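Local coordinates for protein hydrogen peroxide-inducible genes activator (Corynebacterium glutamicum, PDB 6G4R) that probably acts as a LysR-type transcriptional activator that senses hydrogen peroxide and switches on peroxide-inducible genes, at residues I104-A109 against D203-H208; D134-L139 against A151-P156; E164-D169 against N277-L282. The protein carries 1 engineered substitution. One frame throughout, in Å; residues are numbered along the deposited sequence.

Contact 1: I104-A109 against D203-H208. Engineered in segment 203-208: S206 (natural residue Cys). With PEO (hydrogen peroxide), chain E.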
loop_
_atom_site.group_PDB
_atom_site.type_symbol
_atom_site.label_atom_id
_atom_site.label_comp_id
_atom_site.label_asym_id
_atom_site.label_seq_id
_atom_site.Cartn_x
_atom_site.Cartn_y
_atom_site.Cartn_z
ATOM N N ILE A 104 9.059 -7.551 8.911
ATOM C CA ILE A 104 9.890 -6.493 9.472
ATOM C C ILE A 104 9.812 -5.274 8.565
ATOM O O ILE A 104 9.840 -5.400 7.336
ATOM C CB ILE A 104 11.355 -6.946 9.644
ATOM C CG1 ILE A 104 11.423 -8.315 10.322
ATOM C CG2 ILE A 104 12.127 -5.932 10.471
ATOM C CD1 ILE A 104 12.824 -8.874 10.434
ATOM N N ILE A 105 9.714 -4.096 9.174
ATOM C CA ILE A 105 9.701 -2.830 8.442
ATOM C C ILE A 105 11.070 -2.620 7.803
ATOM O O ILE A 105 12.079 -3.105 8.337
ATOM C CB ILE A 105 9.315 -1.661 9.362
ATOM C CG1 ILE A 105 10.225 -1.621 10.591
ATOM C CG2 ILE A 105 7.854 -1.770 9.777
ATOM C CD1 ILE A 105 9.913 -0.485 11.542
ATOM N N PRO A 106 11.160 -1.908 6.675
ATOM C CA PRO A 106 12.451 -1.815 5.970
ATOM C C PRO A 106 13.507 -1.005 6.705
ATOM O O PRO A 106 14.700 -1.215 6.453
ATOM C CB PRO A 106 12.082 -1.157 4.632
ATOM C CG PRO A 106 10.589 -1.244 4.532
ATOM C CD PRO A 106 10.073 -1.255 5.930
ATOM N N THR A 107 13.123 -0.096 7.597
ATOM C CA THR A 107 14.107 0.682 8.341
ATOM C C THR A 107 14.683 -0.074 9.530
ATOM O O THR A 107 15.479 0.497 10.283
ATOM C CB THR A 107 13.495 2.000 8.821
ATOM O OG1 THR A 107 12.344 1.730 9.631
ATOM C CG2 THR A 107 13.092 2.863 7.634
ATOM N N ALA A 108 14.302 -1.336 9.716
ATOM C CA ALA A 108 14.846 -2.165 10.782
ATOM C C ALA A 108 15.333 -3.527 10.313
ATOM O O ALA A 108 16.153 -4.134 11.012
ATOM C CB ALA A 108 13.804 -2.370 11.892
ATOM N N ALA A 109 14.860 -4.027 9.166
ATOM C CA ALA A 109 15.219 -5.374 8.724
ATOM C C ALA A 109 16.720 -5.558 8.528
ATOM O O ALA A 109 17.307 -6.428 9.194
ATOM C CB ALA A 109 14.423 -5.724 7.463
ATOM N N ASP A 203 5.669 8.571 2.119
ATOM C CA ASP A 203 4.608 8.609 3.117
ATOM C C ASP A 203 4.289 7.257 3.728
ATOM O O ASP A 203 3.675 7.216 4.797
ATOM C CB ASP A 203 3.337 9.200 2.505
ATOM C CG ASP A 203 3.438 10.684 2.280
ATOM O OD1 ASP A 203 4.185 11.101 1.373
ATOM O OD2 ASP A 203 2.769 11.439 3.023
ATOM N N GLY A 204 4.710 6.157 3.107
ATOM C CA GLY A 204 4.375 4.878 3.693
ATOM C C GLY A 204 5.369 4.337 4.693
ATOM O O GLY A 204 5.089 3.323 5.340
ATOM N N HIS A 205 6.521 4.985 4.839
ATOM C CA HIS A 205 7.536 4.570 5.797
ATOM C C HIS A 205 7.210 5.152 7.167
ATOM O O HIS A 205 6.905 6.343 7.283
ATOM C CB HIS A 205 8.931 4.996 5.336
ATOM C CG HIS A 205 9.442 4.210 4.168
ATOM N ND1 HIS A 205 9.148 4.532 2.860
ATOM C CD2 HIS A 205 10.214 3.099 4.115
ATOM C CE1 HIS A 205 9.727 3.660 2.052
ATOM N NE2 HIS A 205 10.379 2.781 2.789
ATOM N N SER A 206 7.278 4.311 8.203
ATOM C CA SER A 206 6.975 4.772 9.554
ATOM C C SER A 206 7.984 5.796 10.056
ATOM O O SER A 206 7.652 6.587 10.946
ATOM C CB SER A 206 6.913 3.584 10.516
ATOM O OG SER A 206 8.136 2.870 10.528
ATOM N N LEU A 207 9.202 5.802 9.509
ATOM C CA LEU A 207 10.185 6.811 9.882
ATOM C C LEU A 207 9.796 8.198 9.384
ATOM O O LEU A 207 10.241 9.198 9.956
ATOM C CB LEU A 207 11.563 6.416 9.346
ATOM C CG LEU A 207 12.770 7.260 9.759
ATOM C CD1 LEU A 207 12.984 7.183 11.262
ATOM C CD2 LEU A 207 14.015 6.804 9.017
ATOM N N HIS A 208 8.973 8.279 8.335
ATOM C CA HIS A 208 8.527 9.573 7.828
ATOM C C HIS A 208 7.676 10.314 8.849
ATOM O O HIS A 208 7.789 11.538 8.988
ATOM C CB HIS A 208 7.751 9.382 6.525
ATOM C CG HIS A 208 7.287 10.664 5.903
ATOM N ND1 HIS A 208 8.126 11.514 5.216
ATOM C CD2 HIS A 208 6.059 11.233 5.860
ATOM C CE1 HIS A 208 7.436 12.554 4.781
ATOM N NE2 HIS A 208 6.179 12.407 5.159
HETATM O O1 PEO E . 9.917 2.445 8.469
HETATM O O2 PEO E . 9.966 1.809 7.213
#
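T107 and S206 turn their hydroxyls toward one another without meeting, the gap being filled by hydrogen peroxide. T107 OG1 and S206 OG each donate to PEO O1 at 2.8 Å. In both residues the hydroxyl sits between the backbone N and the carbonyl carbon (chi1 58° for T107, 59° for S206), which swings each oxygen toward the ligand. A weak third bond runs from S206 N to PEO O1 (3.2 Å), bent to 123° at the hydrogen. The site lies in the LysR substrate-binding domain, of the periplasmic-binding-protein type, where the turn after strand 98-104 faces the start of helix 206-212. S206 is an engineered replacement for the natural cysteine, and in OxyR relatives a cysteine near such a helix start is what peroxide oxidises. Carbon borders the far peroxide oxygen: H205 presents its ring edge, with CD2 3.4 Å from PEO O2, and P106 CD lies 3.3 Å from PEO O2. I105 CD1 reaches S206 OG at 3.9 Å. Separately, T107 CG2 packs on L207 CB at 4.2 Å. R278, salt-bridged to E170, also bonds T107 OG1 through NH1, so this hydroxyl can accept from the guanidinium while donating to peroxide.

Contact 2: D134-L139 against A151-P156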
loop_
_atom_site.group_PDB
_atom_site.type_symbol
_atom_site.label_atom_id
_atom_site.label_comp_id
_atom_site.label_asym_id
_atom_site.label_seq_id
_atom_site.Cartn_x
_atom_site.Cartn_y
_atom_site.Cartn_z
ATOM N N ASP A 134 8.509 -5.335 4.148
ATOM C CA ASP A 134 7.603 -4.437 3.443
ATOM C C ASP A 134 7.166 -3.342 4.409
ATOM O O ASP A 134 7.497 -3.366 5.598
ATOM C CB ASP A 134 6.406 -5.196 2.865
ATOM C CG ASP A 134 6.013 -4.699 1.487
ATOM O OD1 ASP A 134 5.860 -3.470 1.323
ATOM O OD2 ASP A 134 5.860 -5.534 0.569
ATOM N N GLN A 135 6.414 -2.378 3.885
ATOM C CA GLN A 135 5.983 -1.239 4.678
ATOM C C GLN A 135 4.949 -1.670 5.720
ATOM O O GLN A 135 4.426 -2.788 5.698
ATOM C CB GLN A 135 5.421 -0.144 3.774
ATOM C CG GLN A 135 6.400 0.314 2.705
ATOM C CD GLN A 135 5.796 1.318 1.747
ATOM O OE1 GLN A 135 4.863 2.043 2.092
ATOM N NE2 GLN A 135 6.326 1.363 0.530
ATOM N N THR A 136 4.655 -0.751 6.643
ATOM C CA THR A 136 3.794 -1.081 7.775
ATOM C C THR A 136 2.384 -1.442 7.321
ATOM O O THR A 136 1.770 -2.369 7.863
ATOM C CB THR A 136 3.758 0.086 8.762
ATOM O OG1 THR A 136 5.096 0.430 9.144
ATOM C CG2 THR A 136 2.975 -0.298 10.006
ATOM N N LYS A 137 1.849 -0.720 6.334
ATOM C CA LYS A 137 0.483 -0.981 5.891
ATOM C C LYS A 137 0.361 -2.367 5.272
ATOM O O LYS A 137 -0.610 -3.088 5.529
ATOM C CB LYS A 137 0.038 0.081 4.887
ATOM C CG LYS A 137 -1.434 -0.014 4.513
ATOM C CD LYS A 137 -1.807 0.998 3.443
ATOM C CE LYS A 137 -1.409 0.494 2.063
ATOM N NZ LYS A 137 -1.753 1.466 0.989
ATOM N N HIS A 138 1.338 -2.758 4.450
ATOM C CA HIS A 138 1.284 -4.072 3.820
ATOM C C HIS A 138 1.512 -5.192 4.826
ATOM O O HIS A 138 0.963 -6.286 4.663
ATOM C CB HIS A 138 2.306 -4.151 2.687
ATOM C CG HIS A 138 2.135 -3.089 1.645
ATOM N ND1 HIS A 138 2.806 -1.885 1.692
ATOM C CD2 HIS A 138 1.370 -3.050 0.529
ATOM C CE1 HIS A 138 2.461 -1.151 0.650
ATOM N NE2 HIS A 138 1.590 -1.834 -0.072
ATOM N N LEU A 139 2.305 -4.941 5.872
ATOM C CA LEU A 139 2.522 -5.959 6.896
ATOM C C LEU A 139 1.237 -6.261 7.656
ATOM O O LEU A 139 0.884 -7.429 7.857
ATOM C CB LEU A 139 3.622 -5.512 7.860
ATOM C CG LEU A 139 5.057 -5.520 7.331
ATOM C CD1 LEU A 139 6.040 -5.257 8.462
ATOM C CD2 LEU A 139 5.370 -6.837 6.639
ATOM N N ALA A 151 4.603 -9.615 13.103
ATOM C CA ALA A 151 5.167 -8.446 12.446
ATOM C C ALA A 151 5.952 -7.604 13.440
ATOM O O ALA A 151 5.489 -7.347 14.556
ATOM C CB ALA A 151 4.070 -7.593 11.797
ATOM N N MET A 152 7.137 -7.171 13.020
ATOM C CA MET A 152 7.970 -6.262 13.796
ATOM C C MET A 152 7.826 -4.865 13.207
ATOM O O MET A 152 8.180 -4.638 12.044
ATOM C CB MET A 152 9.429 -6.716 13.774
ATOM C CG MET A 152 10.281 -6.164 14.901
ATOM S SD MET A 152 12.041 -6.380 14.579
ATOM C CE MET A 152 12.734 -5.918 16.163
ATOM N N MET A 153 7.314 -3.934 14.004
ATOM C CA MET A 153 7.018 -2.593 13.515
ATOM C C MET A 153 7.010 -1.629 14.694
ATOM O O MET A 153 7.221 -2.018 15.846
ATOM C CB MET A 153 5.686 -2.565 12.762
ATOM C CG MET A 153 4.495 -2.982 13.606
ATOM S SD MET A 153 2.934 -2.848 12.717
ATOM C CE MET A 153 3.201 -4.018 11.388
ATOM N N ALA A 154 6.766 -0.358 14.390
ATOM C CA ALA A 154 6.760 0.684 15.406
ATOM C C ALA A 154 5.398 0.784 16.079
ATOM O O ALA A 154 4.355 0.731 15.421
ATOM C CB ALA A 154 7.135 2.028 14.787
ATOM N N LEU A 155 5.415 0.930 17.415
ATOM C CA LEU A 155 4.201 1.094 18.196
ATOM C C LEU A 155 3.885 2.576 18.385
ATOM O O LEU A 155 4.795 3.407 18.453
ATOM C CB LEU A 155 4.355 0.425 19.559
ATOM C CG LEU A 155 4.693 -1.067 19.539
ATOM C CD1 LEU A 155 4.688 -1.639 20.949
ATOM C CD2 LEU A 155 3.728 -1.829 18.642
ATOM N N PRO A 156 2.597 2.947 18.472
ATOM C CA PRO A 156 1.429 2.062 18.389
ATOM C C PRO A 156 1.057 1.716 16.950
ATOM O O PRO A 156 1.264 2.529 16.048
ATOM C CB PRO A 156 0.325 2.888 19.050
ATOM C CG PRO A 156 0.694 4.291 18.738
ATOM C CD PRO A 156 2.203 4.342 18.740
HETATM O O HOH W 1 5.750 0.815 12.010
#
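T136 and L139 meet M153 through aliphatic groups and sulfur, while the flat groups stay on the helix side: the H138 ring has Q135 CB in plane at its edge, and the D134 carboxylate takes the Q135 N-H at D134 OD1 (2.8 Å) with its anti lone pair, next to the N-cap residue Q135. The two segments belong to a beta-alpha-beta crossover in the LysR substrate-binding domain, in which helix 136-144 links the parallel strands 127-133 and 150-155 and packs on the latter. M153 carries most of this packing from the strand. Its chain runs straight through chi2 and then bends at SD (chi3 62°), bringing the methyl back to the helix. T136 CG2 lies 3.7 Å from M153 SD, the two side chains crossing at a slant, and M153 CE rests 3.9 Å from L139 CB. One turn further along the helix, L139 CB faces the small A151 CB at 4.5 Å. I105 lines the same apolar layer, touching T136, L139 and M153. The polar branch of T136 points differently from its methyl: a bridging water oxygen lies 3.0 Å from T136 OG1 and accepts from A154 N at 2.8 Å.

Contact 3: E164-D169 against N277-L282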
loop_
_atom_site.group_PDB
_atom_site.type_symbol
_atom_site.label_atom_id
_atom_site.label_comp_id
_atom_site.label_asym_id
_atom_site.label_seq_id
_atom_site.Cartn_x
_atom_site.Cartn_y
_atom_site.Cartn_z
ATOM N N GLU A 164 0.001 -6.243 20.775
ATOM C CA GLU A 164 1.356 -5.726 20.659
ATOM C C GLU A 164 2.220 -6.237 21.804
ATOM O O GLU A 164 1.758 -6.340 22.946
ATOM C CB GLU A 164 1.354 -4.196 20.657
ATOM C CG GLU A 164 0.409 -3.577 19.640
ATOM C CD GLU A 164 0.235 -2.085 19.840
ATOM O OE1 GLU A 164 0.838 -1.536 20.787
ATOM O OE2 GLU A 164 -0.506 -1.460 19.051
ATOM N N ILE A 165 3.471 -6.561 21.490
ATOM C CA ILE A 165 4.471 -6.907 22.498
ATOM C C ILE A 165 5.599 -5.884 22.425
ATOM O O ILE A 165 6.387 -5.903 21.470
ATOM C CB ILE A 165 5.005 -8.334 22.299
ATOM C CG1 ILE A 165 3.860 -9.348 22.349
ATOM C CG2 ILE A 165 6.059 -8.658 23.349
ATOM C CD1 ILE A 165 4.319 -10.790 22.285
ATOM N N PRO A 166 5.718 -4.979 23.398
ATOM C CA PRO A 166 6.775 -3.959 23.333
ATOM C C PRO A 166 8.156 -4.587 23.454
ATOM O O PRO A 166 8.430 -5.351 24.382
ATOM C CB PRO A 166 6.462 -3.045 24.523
ATOM C CG PRO A 166 5.685 -3.907 25.467
ATOM C CD PRO A 166 4.888 -4.847 24.608
ATOM N N LEU A 167 9.032 -4.251 22.505
ATOM C CA LEU A 167 10.373 -4.824 22.438
ATOM C C LEU A 167 11.431 -3.893 23.022
ATOM O O LEU A 167 12.066 -4.223 24.027
ATOM C CB LEU A 167 10.719 -5.177 20.985
ATOM C CG LEU A 167 9.876 -6.275 20.340
ATOM C CD1 LEU A 167 10.260 -6.463 18.881
ATOM C CD2 LEU A 167 10.030 -7.572 21.110
ATOM N N TYR A 168 11.629 -2.727 22.411
ATOM C CA TYR A 168 12.690 -1.820 22.829
ATOM C C TYR A 168 12.388 -0.421 22.310
ATOM O O TYR A 168 11.529 -0.226 21.447
ATOM C CB TYR A 168 14.060 -2.299 22.332
ATOM C CG TYR A 168 14.131 -2.530 20.837
ATOM C CD1 TYR A 168 14.319 -1.471 19.955
ATOM C CD2 TYR A 168 14.029 -3.809 20.307
ATOM C CE1 TYR A 168 14.386 -1.677 18.591
ATOM C CE2 TYR A 168 14.098 -4.025 18.942
ATOM C CZ TYR A 168 14.278 -2.955 18.090
ATOM O OH TYR A 168 14.348 -3.162 16.732
ATOM N N ASP A 169 13.114 0.552 22.854
ATOM C CA ASP A 169 13.065 1.936 22.399
ATOM C C ASP A 169 14.389 2.269 21.723
ATOM O O ASP A 169 15.452 2.157 22.343
ATOM C CB ASP A 169 12.794 2.893 23.560
ATOM C CG ASP A 169 11.350 2.860 24.018
ATOM O OD1 ASP A 169 10.810 1.750 24.208
ATOM O OD2 ASP A 169 10.750 3.944 24.177
ATOM N N ASN A 277 13.034 9.158 19.793
ATOM C CA ASN A 277 13.239 7.729 19.612
ATOM C C ASN A 277 11.994 7.126 18.975
ATOM O O ASN A 277 11.029 7.826 18.658
ATOM C CB ASN A 277 13.575 7.045 20.943
ATOM C CG ASN A 277 12.543 7.322 22.025
ATOM O OD1 ASN A 277 11.422 7.747 21.745
ATOM N ND2 ASN A 277 12.922 7.075 23.274
ATOM N N ARG A 278 12.026 5.809 18.789
ATOM C CA ARG A 278 10.867 5.067 18.319
ATOM C C ARG A 278 10.721 3.799 19.147
ATOM O O ARG A 278 11.711 3.208 19.587
ATOM C CB ARG A 278 10.975 4.713 16.828
ATOM C CG ARG A 278 12.103 3.754 16.476
ATOM C CD ARG A 278 12.109 3.443 14.987
ATOM N NE ARG A 278 13.174 2.513 14.620
ATOM C CZ ARG A 278 13.371 2.049 13.390
ATOM N NH1 ARG A 278 12.573 2.427 12.400
ATOM N NH2 ARG A 278 14.365 1.205 13.148
ATOM N N ARG A 279 9.473 3.394 19.361
ATOM C CA ARG A 279 9.153 2.195 20.125
ATOM C C ARG A 279 8.819 1.078 19.144
ATOM O O ARG A 279 7.800 1.138 18.447
ATOM C CB ARG A 279 7.992 2.447 21.086
ATOM C CG ARG A 279 7.696 1.280 22.018
ATOM C CD ARG A 279 6.647 1.644 23.060
ATOM N NE ARG A 279 7.236 2.224 24.262
ATOM C CZ ARG A 279 7.461 1.545 25.383
ATOM N NH1 ARG A 279 7.143 0.260 25.456
ATOM N NH2 ARG A 279 8.001 2.150 26.432
ATOM N N ILE A 280 9.677 0.066 19.090
ATOM C CA ILE A 280 9.496 -1.081 18.210
ATOM C C ILE A 280 8.857 -2.202 19.014
ATOM O O ILE A 280 9.219 -2.433 20.176
ATOM C CB ILE A 280 10.836 -1.527 17.593
ATOM C CG1 ILE A 280 11.416 -0.412 16.722
ATOM C CG2 ILE A 280 10.665 -2.804 16.783
ATOM C CD1 ILE A 280 10.623 -0.145 15.460
ATOM N N GLY A 281 7.899 -2.898 18.404
ATOM C CA GLY A 281 7.196 -3.954 19.100
ATOM C C GLY A 281 6.832 -5.092 18.174
ATOM O O GLY A 281 6.998 -5.018 16.954
ATOM N N LEU A 282 6.336 -6.162 18.786
ATOM C CA LEU A 282 5.886 -7.350 18.077
ATOM C C LEU A 282 4.363 -7.357 18.031
ATOM O O LEU A 282 3.709 -7.220 19.070
ATOM C CB LEU A 282 6.414 -8.610 18.763
ATOM C CG LEU A 282 6.623 -9.846 17.891
ATOM C CD1 LEU A 282 7.556 -9.533 16.734
ATOM C CD2 LEU A 282 7.160 -11.007 18.719
#
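E164-D169 and N277-L282 pair as antiparallel strands whose axes make an angle of 134°, with a classic beta bulge where L167 and Y168 both face I280. I280 O accepts L167 N at 3.0 Å and, more weakly, Y168 N at 3.3 Å, while I280 N returns a bond to Y168 O. Beyond the bulge I165 and L282 form a hydrogen-bonded pair. Their side chains share a sheet face with Y168 and I280, and I165 CB lies 3.8 Å from L282 CB. Here I280 runs alongside Y168 with CB over the phenol ring, 4.0 Å from the Y168 ring centroid, in a CH-pi contact, and F305 of helix 291-313 stacks on the same ring. L167 lies against G281, with L167 CG 3.8 Å from G281 CA. On the other face of the sheet the R279 guanidinium has P166 CB in plane at its edge, 3.5 Å from R279 NH1, and D169 OD1 above its plane. Carboxylate and guanidinium planes stand 87° apart, with D169 OD1 3.6 Å from R279 NH2. No N-H points at the oxygen, so this long salt bridge probably contributes through charge alone, and the strands are held mainly by backbone bonds and apolar packing.

From the N terminus, 104-109 comes first and opens contact 1. Before it closes, the chain runs through 134-139 and returns at 151-156, so contact 2 is a short local loop lying wholly within the long one. Next, 164-169 opens contact 3; 203-208 then closes contact 1, and 277-282 closes contact 3 last, so contacts 1 and 3 cross. Contact 2 fixes helix 136-144 on strand 150-155, which joins strand 265-285, probably through a hydrogen bond from G281 N to M153 O (2.8 Å). Contact 3 adds strand 162-177 on the other side of 265-285. Contact 1 brings helix 206-212 to the turn after strand 98-104, and R278 connects that peroxide site to contact 3.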